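Local coordinates for protein pyridine nucleotide-disulphide oxidoreductase dimerisation region (Escherichia coli BL21, PDB 6KYY) that is an FAD-containing, copper-binding flavoprotein disulfide reductase induced by hypochlorous acid and probably involved in resistance to reactive chlorine species, at residues 206-211 against 382-387; 285-290 against 311-316; 331-336 against 416-421. All blocks are in the same frame, centred on the assembly; numbering follows the deposited sequence.

Contact 1. Residues 206-211 against 382-387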
loop_
_atom_site.group_PDB
_atom_site.type_symbol
_atom_site.label_atom_id
_atom_site.label_comp_id
_atom_site.label_asym_id
_atom_site.label_seq_id
_atom_site.Cartn_x
_atom_site.Cartn_y
_atom_site.Cartn_z
ATOM N N ARG B 206 7.214 -20.334 -12.990
ATOM C CA ARG B 206 6.054 -21.164 -13.291
ATOM C C ARG B 206 5.081 -21.216 -12.121
ATOM O O ARG B 206 3.866 -21.296 -12.334
ATOM C CB ARG B 206 6.500 -22.575 -13.680
ATOM C CG ARG B 206 7.164 -22.670 -15.050
ATOM C CD ARG B 206 6.288 -22.073 -16.144
ATOM N NE ARG B 206 6.633 -20.681 -16.422
ATOM C CZ ARG B 206 5.848 -19.830 -17.075
ATOM N NH1 ARG B 206 4.668 -20.227 -17.528
ATOM N NH2 ARG B 206 6.246 -18.582 -17.275
ATOM N N ASP B 207 5.587 -21.157 -10.886
ATOM C CA ASP B 207 4.704 -21.250 -9.726
ATOM C C ASP B 207 3.802 -20.027 -9.612
ATOM O O ASP B 207 2.633 -20.149 -9.228
ATOM C CB ASP B 207 5.523 -21.439 -8.448
ATOM C CG ASP B 207 6.744 -20.544 -8.398
ATOM O OD1 ASP B 207 7.865 -21.057 -8.596
ATOM O OD2 ASP B 207 6.583 -19.331 -8.156
ATOM N N ILE B 208 4.317 -18.844 -9.944
ATOM C CA ILE B 208 3.479 -17.649 -9.923
ATOM C C ILE B 208 2.700 -17.481 -11.227
ATOM O O ILE B 208 1.597 -16.927 -11.215
ATOM C CB ILE B 208 4.315 -16.395 -9.614
ATOM C CG1 ILE B 208 5.466 -16.238 -10.609
ATOM C CG2 ILE B 208 4.841 -16.445 -8.190
ATOM C CD1 ILE B 208 6.167 -14.900 -10.512
ATOM N N ALA B 209 3.246 -17.946 -12.353
ATOM C CA ALA B 209 2.477 -17.945 -13.594
ATOM C C ALA B 209 1.279 -18.879 -13.492
ATOM O O ALA B 209 0.186 -18.555 -13.972
ATOM C CB ALA B 209 3.367 -18.342 -14.772
ATOM N N ASP B 210 1.468 -20.045 -12.871
ATOM C CA ASP B 210 0.346 -20.950 -12.644
ATOM C C ASP B 210 -0.690 -20.316 -11.726
ATOM O O ASP B 210 -1.897 -20.448 -11.955
ATOM C CB ASP B 210 0.842 -22.271 -12.054
ATOM C CG ASP B 210 1.583 -23.121 -13.066
ATOM O OD1 ASP B 210 2.364 -24.001 -12.645
ATOM O OD2 ASP B 210 1.387 -22.906 -14.280
ATOM N N ASN B 211 -0.236 -19.618 -10.682
ATOM C CA ASN B 211 -1.166 -18.966 -9.766
ATOM C C ASN B 211 -1.968 -17.881 -10.473
ATOM O O ASN B 211 -3.171 -17.730 -10.231
ATOM C CB ASN B 211 -0.406 -18.385 -8.574
ATOM C CG ASN B 211 -1.299 -18.154 -7.368
ATOM O OD1 ASN B 211 -2.377 -17.570 -7.479
ATOM N ND2 ASN B 211 -0.850 -18.613 -6.205
ATOM N N ARG B 382 -6.365 -14.202 -2.261
ATOM C CA ARG B 382 -5.727 -14.852 -3.396
ATOM C C ARG B 382 -4.275 -14.402 -3.528
ATOM O O ARG B 382 -3.883 -13.331 -3.058
ATOM C CB ARG B 382 -6.481 -14.548 -4.691
ATOM C CG ARG B 382 -7.670 -15.448 -4.953
ATOM C CD ARG B 382 -8.478 -14.933 -6.129
ATOM N NE ARG B 382 -8.587 -13.477 -6.111
ATOM C CZ ARG B 382 -9.405 -12.778 -6.892
ATOM N NH1 ARG B 382 -10.190 -13.404 -7.759
ATOM N NH2 ARG B 382 -9.436 -11.456 -6.808
ATOM N N GLY B 383 -3.480 -15.234 -4.182
ATOM C CA GLY B 383 -2.094 -14.923 -4.460
ATOM C C GLY B 383 -1.144 -15.701 -3.568
ATOM O O GLY B 383 -1.526 -16.628 -2.848
ATOM N N VAL B 384 0.124 -15.296 -3.622
ATOM C CA VAL B 384 1.188 -15.979 -2.893
ATOM C C VAL B 384 2.357 -15.016 -2.752
ATOM O O VAL B 384 2.497 -14.068 -3.527
ATOM C CB VAL B 384 1.608 -17.286 -3.615
ATOM C CG1 VAL B 384 2.424 -16.972 -4.861
ATOM C CG2 VAL B 384 2.376 -18.206 -2.673
ATOM N N LEU B 385 3.192 -15.250 -1.744
ATOM C CA LEU B 385 4.437 -14.522 -1.555
ATOM C C LEU B 385 5.602 -15.492 -1.668
ATOM O O LEU B 385 5.528 -16.625 -1.184
ATOM C CB LEU B 385 4.481 -13.824 -0.191
ATOM C CG LEU B 385 3.368 -12.831 0.138
ATOM C CD1 LEU B 385 3.764 -11.981 1.334
ATOM C CD2 LEU B 385 3.060 -11.960 -1.064
ATOM N N LYS B 386 6.677 -15.046 -2.313
ATOM C CA LYS B 386 7.889 -15.846 -2.380
ATOM C C LYS B 386 9.069 -14.925 -2.645
ATOM O O LYS B 386 8.950 -13.951 -3.393
ATOM C CB LYS B 386 7.798 -16.930 -3.462
ATOM C CG LYS B 386 7.833 -16.401 -4.882
ATOM C CD LYS B 386 7.970 -17.518 -5.896
ATOM C CE LYS B 386 9.343 -18.155 -5.835
ATOM N NZ LYS B 386 9.482 -19.226 -6.858
ATOM N N ALA B 387 10.196 -15.230 -2.009
ATOM C CA ALA B 387 11.434 -14.500 -2.223
ATOM C C ALA B 387 12.591 -15.485 -2.170
ATOM O O ALA B 387 12.433 -16.643 -1.774
ATOM C CB ALA B 387 11.618 -13.381 -1.195
#

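Contact 2. Residues 285-290 against 311-316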
loop_
_atom_site.group_PDB
_atom_site.type_symbol
_atom_site.label_atom_id
_atom_site.label_comp_id
_atom_site.label_asym_id
_atom_site.label_seq_id
_atom_site.Cartn_x
_atom_site.Cartn_y
_atom_site.Cartn_z
ATOM N N LYS B 285 24.729 6.190 -21.308
ATOM C CA LYS B 285 24.230 6.116 -19.942
ATOM C C LYS B 285 23.797 7.482 -19.432
ATOM O O LYS B 285 23.173 7.566 -18.368
ATOM C CB LYS B 285 25.292 5.518 -19.016
ATOM C CG LYS B 285 26.703 6.046 -19.241
ATOM C CD LYS B 285 27.399 6.360 -17.924
ATOM C CE LYS B 285 28.898 6.547 -18.111
ATOM N NZ LYS B 285 29.647 6.472 -16.823
ATOM N N ARG B 286 24.119 8.546 -20.167
ATOM C CA ARG B 286 23.654 9.894 -19.883
ATOM C C ARG B 286 22.555 10.334 -20.840
ATOM O O ARG B 286 22.285 11.535 -20.955
ATOM C CB ARG B 286 24.825 10.871 -19.941
ATOM C CG ARG B 286 25.959 10.502 -19.021
ATOM C CD ARG B 286 27.303 10.638 -19.715
ATOM N NE ARG B 286 27.779 9.368 -20.250
ATOM C CZ ARG B 286 29.061 9.073 -20.432
ATOM N NH1 ARG B 286 29.996 9.958 -20.112
ATOM N NH2 ARG B 286 29.409 7.892 -20.924
ATOM N N LEU B 287 21.933 9.382 -21.542
ATOM C CA LEU B 287 20.837 9.661 -22.470
ATOM C C LEU B 287 21.271 10.635 -23.563
ATOM O O LEU B 287 20.535 11.552 -23.935
ATOM C CB LEU B 287 19.608 10.175 -21.725
ATOM C CG LEU B 287 19.168 9.228 -20.611
ATOM C CD1 LEU B 287 18.498 9.999 -19.498
ATOM C CD2 LEU B 287 18.249 8.146 -21.157
ATOM N N HIS B 288 22.480 10.432 -24.078
ATOM C CA HIS B 288 23.034 11.244 -25.151
ATOM C C HIS B 288 22.859 10.505 -26.471
ATOM O O HIS B 288 23.372 9.392 -26.634
ATOM C CB HIS B 288 24.514 11.540 -24.905
ATOM C CG HIS B 288 24.759 12.726 -24.027
ATOM N ND1 HIS B 288 24.484 14.017 -24.424
ATOM C CD2 HIS B 288 25.267 12.818 -22.775
ATOM C CE1 HIS B 288 24.805 14.852 -23.452
ATOM N NE2 HIS B 288 25.283 14.150 -22.440
ATOM N N THR B 289 22.142 11.119 -27.406
ATOM C CA THR B 289 22.035 10.549 -28.738
ATOM C C THR B 289 23.326 10.804 -29.518
ATOM O O THR B 289 24.228 11.511 -29.065
ATOM C CB THR B 289 20.822 11.124 -29.470
ATOM O OG1 THR B 289 20.360 10.182 -30.446
ATOM C CG2 THR B 289 21.176 12.424 -30.162
ATOM N N THR B 290 23.411 10.207 -30.710
ATOM C CA THR B 290 24.623 10.326 -31.514
ATOM C C THR B 290 24.883 11.754 -31.981
ATOM O O THR B 290 26.012 12.065 -32.372
ATOM C CB THR B 290 24.552 9.390 -32.722
ATOM O OG1 THR B 290 23.292 9.557 -33.386
ATOM C CG2 THR B 290 24.701 7.942 -32.281
ATOM N N LEU B 311 11.057 9.011 -15.519
ATOM C CA LEU B 311 11.318 9.994 -14.471
ATOM C C LEU B 311 12.786 9.988 -14.067
ATOM O O LEU B 311 13.385 11.052 -13.866
ATOM C CB LEU B 311 10.429 9.726 -13.257
ATOM C CG LEU B 311 10.473 10.805 -12.172
ATOM C CD1 LEU B 311 9.935 12.123 -12.707
ATOM C CD2 LEU B 311 9.710 10.373 -10.928
ATOM N N ASP B 312 13.382 8.800 -13.938
ATOM C CA ASP B 312 14.810 8.724 -13.654
ATOM C C ASP B 312 15.632 9.293 -14.801
ATOM O O ASP B 312 16.732 9.809 -14.578
ATOM C CB ASP B 312 15.221 7.280 -13.376
ATOM C CG ASP B 312 16.611 7.177 -12.787
ATOM O OD1 ASP B 312 16.848 7.780 -11.720
ATOM O OD2 ASP B 312 17.467 6.496 -13.392
ATOM N N ASP B 313 15.118 9.205 -16.031
ATOM C CA ASP B 313 15.798 9.824 -17.163
ATOM C C ASP B 313 15.890 11.334 -16.987
ATOM O O ASP B 313 16.930 11.938 -17.276
ATOM C CB ASP B 313 15.074 9.479 -18.464
ATOM C CG ASP B 313 15.337 8.059 -18.918
ATOM O OD1 ASP B 313 14.515 7.520 -19.689
ATOM O OD2 ASP B 313 16.364 7.480 -18.504
ATOM N N TYR B 314 14.810 11.960 -16.512
ATOM C CA TYR B 314 14.863 13.380 -16.183
ATOM C C TYR B 314 15.936 13.656 -15.138
ATOM O O TYR B 314 16.630 14.677 -15.204
ATOM C CB TYR B 314 13.496 13.857 -15.687
ATOM C CG TYR B 314 13.570 14.992 -14.687
ATOM C CD1 TYR B 314 13.690 16.309 -15.109
ATOM C CD2 TYR B 314 13.519 14.746 -13.319
ATOM C CE1 TYR B 314 13.760 17.348 -14.200
ATOM C CE2 TYR B 314 13.590 15.777 -12.404
ATOM C CZ TYR B 314 13.709 17.077 -12.849
ATOM O OH TYR B 314 13.778 18.107 -11.940
ATOM N N ARG B 315 16.085 12.753 -14.166
ATOM C CA ARG B 315 17.093 12.941 -13.128
ATOM C C ARG B 315 18.499 12.904 -13.713
ATOM O O ARG B 315 19.377 13.659 -13.279
ATOM C CB ARG B 315 16.933 11.875 -12.045
ATOM C CG ARG B 315 15.621 11.961 -11.283
ATOM C CD ARG B 315 15.777 11.478 -9.852
ATOM N NE ARG B 315 14.496 11.089 -9.270
ATOM C CZ ARG B 315 14.136 9.833 -9.027
ATOM N NH1 ARG B 315 14.964 8.836 -9.316
ATOM N NH2 ARG B 315 12.949 9.572 -8.497
ATOM N N ILE B 316 18.732 12.034 -14.698
ATOM C CA ILE B 316 20.037 11.983 -15.351
ATOM C C ILE B 316 20.349 13.318 -16.014
ATOM O O ILE B 316 21.403 13.920 -15.776
ATOM C CB ILE B 316 20.092 10.832 -16.372
ATOM C CG1 ILE B 316 19.651 9.510 -15.739
ATOM C CG2 ILE B 316 21.491 10.708 -16.959
ATOM C CD1 ILE B 316 20.415 9.142 -14.499
#

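Contact 3. Residues 331-336 against 416-421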
loop_
_atom_site.group_PDB
_atom_site.type_symbol
_atom_site.label_atom_id
_atom_site.label_comp_id
_atom_site.label_asym_id
_atom_site.label_seq_id
_atom_site.Cartn_x
_atom_site.Cartn_y
_atom_site.Cartn_z
ATOM N N ASP B 331 23.509 3.786 -12.801
ATOM C CA ASP B 331 23.126 3.831 -11.397
ATOM C C ASP B 331 21.900 2.982 -11.092
ATOM O O ASP B 331 21.543 2.841 -9.919
ATOM C CB ASP B 331 22.853 5.275 -10.968
ATOM C CG ASP B 331 24.121 6.089 -10.807
ATOM O OD1 ASP B 331 24.526 6.760 -11.779
ATOM O OD2 ASP B 331 24.709 6.061 -9.707
ATOM N N ARG B 332 21.257 2.418 -12.111
ATOM C CA ARG B 332 20.013 1.685 -11.916
ATOM C C ARG B 332 20.298 0.252 -11.487
ATOM O O ARG B 332 21.101 -0.447 -12.111
ATOM C CB ARG B 332 19.189 1.693 -13.202
ATOM C CG ARG B 332 18.165 2.809 -13.275
ATOM C CD ARG B 332 17.729 3.055 -14.706
ATOM N NE ARG B 332 17.319 4.438 -14.919
ATOM C CZ ARG B 332 17.096 4.974 -16.113
ATOM N NH1 ARG B 332 17.247 4.242 -17.208
ATOM N NH2 ARG B 332 16.724 6.243 -16.213
ATOM N N LYS B 333 19.632 -0.187 -10.420
ATOM C CA LYS B 333 19.740 -1.566 -9.975
ATOM C C LYS B 333 18.439 -1.969 -9.296
ATOM O O LYS B 333 17.766 -1.144 -8.671
ATOM C CB LYS B 333 20.932 -1.770 -9.030
ATOM C CG LYS B 333 20.810 -1.080 -7.681
ATOM C CD LYS B 333 21.928 -1.525 -6.750
ATOM C CE LYS B 333 22.055 -0.609 -5.544
ATOM N NZ LYS B 333 22.763 -1.283 -4.420
ATOM N N ASN B 334 18.094 -3.248 -9.437
ATOM C CA ASN B 334 16.884 -3.830 -8.859
ATOM C C ASN B 334 15.654 -2.982 -9.187
ATOM O O ASN B 334 14.944 -2.487 -8.309
ATOM C CB ASN B 334 17.034 -4.019 -7.348
ATOM C CG ASN B 334 18.327 -4.717 -6.973
ATOM O OD1 ASN B 334 18.680 -5.746 -7.549
ATOM N ND2 ASN B 334 19.032 -4.169 -5.988
ATOM N N VAL B 335 15.413 -2.824 -10.484
ATOM C CA VAL B 335 14.278 -2.045 -10.972
ATOM C C VAL B 335 12.998 -2.842 -10.752
ATOM O O VAL B 335 12.854 -3.945 -11.298
ATOM C CB VAL B 335 14.453 -1.673 -12.451
ATOM C CG1 VAL B 335 13.215 -0.962 -12.959
ATOM C CG2 VAL B 335 15.688 -0.806 -12.641
ATOM N N PRO B 336 12.048 -2.334 -9.971
ATOM C CA PRO B 336 10.813 -3.076 -9.715
ATOM C C PRO B 336 9.738 -2.791 -10.755
ATOM O O PRO B 336 9.764 -1.786 -11.468
ATOM C CB PRO B 336 10.386 -2.557 -8.336
ATOM C CG PRO B 336 10.871 -1.140 -8.323
ATOM C CD PRO B 336 12.098 -1.070 -9.215
ATOM N N VAL B 416 15.826 -2.493 0.964
ATOM C CA VAL B 416 16.958 -3.159 1.597
ATOM C C VAL B 416 17.831 -3.892 0.587
ATOM O O VAL B 416 19.002 -4.166 0.873
ATOM C CB VAL B 416 16.473 -4.119 2.700
ATOM C CG1 VAL B 416 15.453 -3.433 3.588
ATOM C CG2 VAL B 416 15.884 -5.377 2.096
ATOM N N MET B 417 17.301 -4.220 -0.594
ATOM C CA MET B 417 18.135 -4.838 -1.620
ATOM C C MET B 417 19.114 -3.829 -2.206
ATOM O O MET B 417 20.271 -4.168 -2.486
ATOM C CB MET B 417 17.263 -5.449 -2.717
ATOM C CG MET B 417 16.629 -6.771 -2.318
ATOM S SD MET B 417 16.011 -7.786 -3.678
ATOM C CE MET B 417 16.290 -6.715 -5.080
ATOM N N ASP B 418 18.672 -2.584 -2.395
ATOM C CA ASP B 418 19.576 -1.543 -2.869
ATOM C C ASP B 418 20.633 -1.212 -1.822
ATOM O O ASP B 418 21.804 -0.998 -2.159
ATOM C CB ASP B 418 18.784 -0.290 -3.244
ATOM C CG ASP B 418 18.059 -0.432 -4.568
ATOM O OD1 ASP B 418 17.150 0.381 -4.839
ATOM O OD2 ASP B 418 18.400 -1.354 -5.339
ATOM N N ALA B 419 20.242 -1.173 -0.549
ATOM C CA ALA B 419 21.159 -0.852 0.537
ATOM C C ALA B 419 22.011 -2.037 0.973
ATOM O O ALA B 419 22.790 -1.901 1.923
ATOM C CB ALA B 419 20.380 -0.309 1.738
ATOM N N GLY B 420 21.884 -3.188 0.316
ATOM C CA GLY B 420 22.710 -4.334 0.643
ATOM C C GLY B 420 22.480 -4.924 2.015
ATOM O O GLY B 420 23.374 -5.583 2.550
ATOM N N LEU B 421 21.308 -4.706 2.601
ATOM C CA LEU B 421 21.002 -5.252 3.912
ATOM C C LEU B 421 20.500 -6.691 3.785
ATOM O O LEU B 421 19.948 -7.073 2.749
ATOM C CB LEU B 421 19.954 -4.389 4.611
ATOM C CG LEU B 421 20.240 -2.884 4.616
ATOM C CD1 LEU B 421 19.070 -2.115 5.210
ATOM C CD2 LEU B 421 21.527 -2.578 5.369
#

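Contact 1. Residues 206-211 against 382-387
Helix 206-218 of the Rossmann-type pyridine nucleotide-disulphide oxidoreductase region meets strand 384-390 of the dimerisation domain's antiparallel sheet here, Asp-207, Ile-208 and Asn-211 facing Gly-383, Val-384 and Lys-386. The short helix and strand axes run nearly antiparallel, at 166°, and come within 10.1 Å. Asp-207 and Lys-386 reach toward each other tip to tip in a salt bridge. Lys-386 NZ donates to Asp-207 OD1 at 3.0 Å, on the syn side and 30° out of the carboxylate plane, and more weakly to Asp-207 OD2 at 3.2 Å. A bend at chi3 (-70°) sets the CE of Lys-386 on its course to the acid. Ile-208 CG2 touches both strand side chains, 4.1 Å from Val-384 CG1 and 4.0 Å from Lys-386 CD, its side chain crossing each at about a right angle. One helical turn on, the amide nitrogen of Asn-211 packs beside Val-384, ND2 3.8 Å from Val-384 CB. Lys-386 NZ also forms a salt bridge with Glu-352, whose OE1 comes close to Asp-207 OD1. The ammonium group therefore serves two acids that lie close to each other, which would be expected to stabilise its positive charge and to offset the repulsion between them.

Contact 2. Residues 285-290 against 311-316
The loop residues 285-290 approach helix 307-321 near Arg-286 and Leu-287, where the CA atoms of Arg-286 and Ile-316 are 6.2 Å apart and those of Leu-287 and Asp-313 7.3 Å. This is loop-on-helix packing inside the pyridine nucleotide-disulphide oxidoreductase region, the loop running between strands 259-261 and 294-296. Leu-287 carries most of it. Its CB points toward the helix, and the two methyls meet Asp-313 and Ile-316, one turn apart. CD1 meets both residues, Ile-316 CB at 3.6 Å and the backbone O and carboxylate of Asp-313. CD2 lies against the carboxylate of Asp-313, 3.3 Å from OD2, and the two side chains cross at about a right angle. No hydrogen bond joins the segments; the methyl groups of Leu-287 simply cover one part of a buried acid whose polar needs are met elsewhere. Asp-313 OD2 pairs with Arg-332 in a salt bridge, while OD1 accepts from the backbone N of Gly-298. Asp-313 lies about 7 Å from the bound FAD, measured from its side chain. Away from the loop, Arg-315 NH2 hydrogen-bonds to Gln-429 O of the second subunit. Ile-316 completes the packing on the loop backbone: its CG2, anti to the backbone N, rests 3.7 Å from Arg-286 CA and 3.8 Å from Lys-285 O.

Contact 3. Residues 331-336 against 416-421
A hydrogen bond between Asn-334 and Asp-418 carries the polar half of this contact. Asn-334 ND2 donates to Asp-418 OD2 at 3.0 Å with an N-H...O angle of 157°, meeting the oxygen nearly along its C-O axis. Amide and carboxylate planes lie only 17° apart, and the two side chains run alongside one another in opposite senses. Lys-333, extended beyond CG, passes the same carboxylate, and its NZ comes to the backbone O of Asp-418 at a modelled distance too short to be trusted in detail. Its charge lies near that of Asp-418 without forming a salt bridge, NZ and OD2 being 4.5 Å apart. Asp-418 OD1 forms a salt bridge with Lys-414, which also reaches the backbone O of Asn-334, tying loop and helix a second time.

Van der Waals contact comes from Met-417, whose CE lies against the amide group of Asn-334, the two side chains crossing obliquely; both residues also pack on Val-348 of strand 345-349. Asp-418 packs on Gln-429 of the second subunit as well. Asp-418 lies in the last turn of helix 406-418, which ends in a Schellman motif at Gly-420, with positive phi, Leu-421 N bonded back to Val-416 O and Gly-420 N, weakly, to Met-417 O.

Overall arrangement
Contact 2 lies in the pyridine nucleotide-disulphide oxidoreductase region; contact 1 joins that region to the dimerisation domain. Contact 3 ties the loop between helix 307-321 and strand 337-339 to helix 406-418. Contacts 2 and 3 have centres 19 Å apart and are linked directly, as Arg-332 forms salt bridges to Asp-312 and Asp-313. Contact 1 touches neither of the others; its nearest atoms lie about 8 Å from contact 3 and about 24 Å from contact 2. Along the chain, contact 2 is nested within contact 1 and precedes contact 3, and contacts 1 and 3 interlock. Contacts 2 and 3 form a continuous path from the 285-290 loop through helix 307-321 to helix 406-418, beside the second subunit.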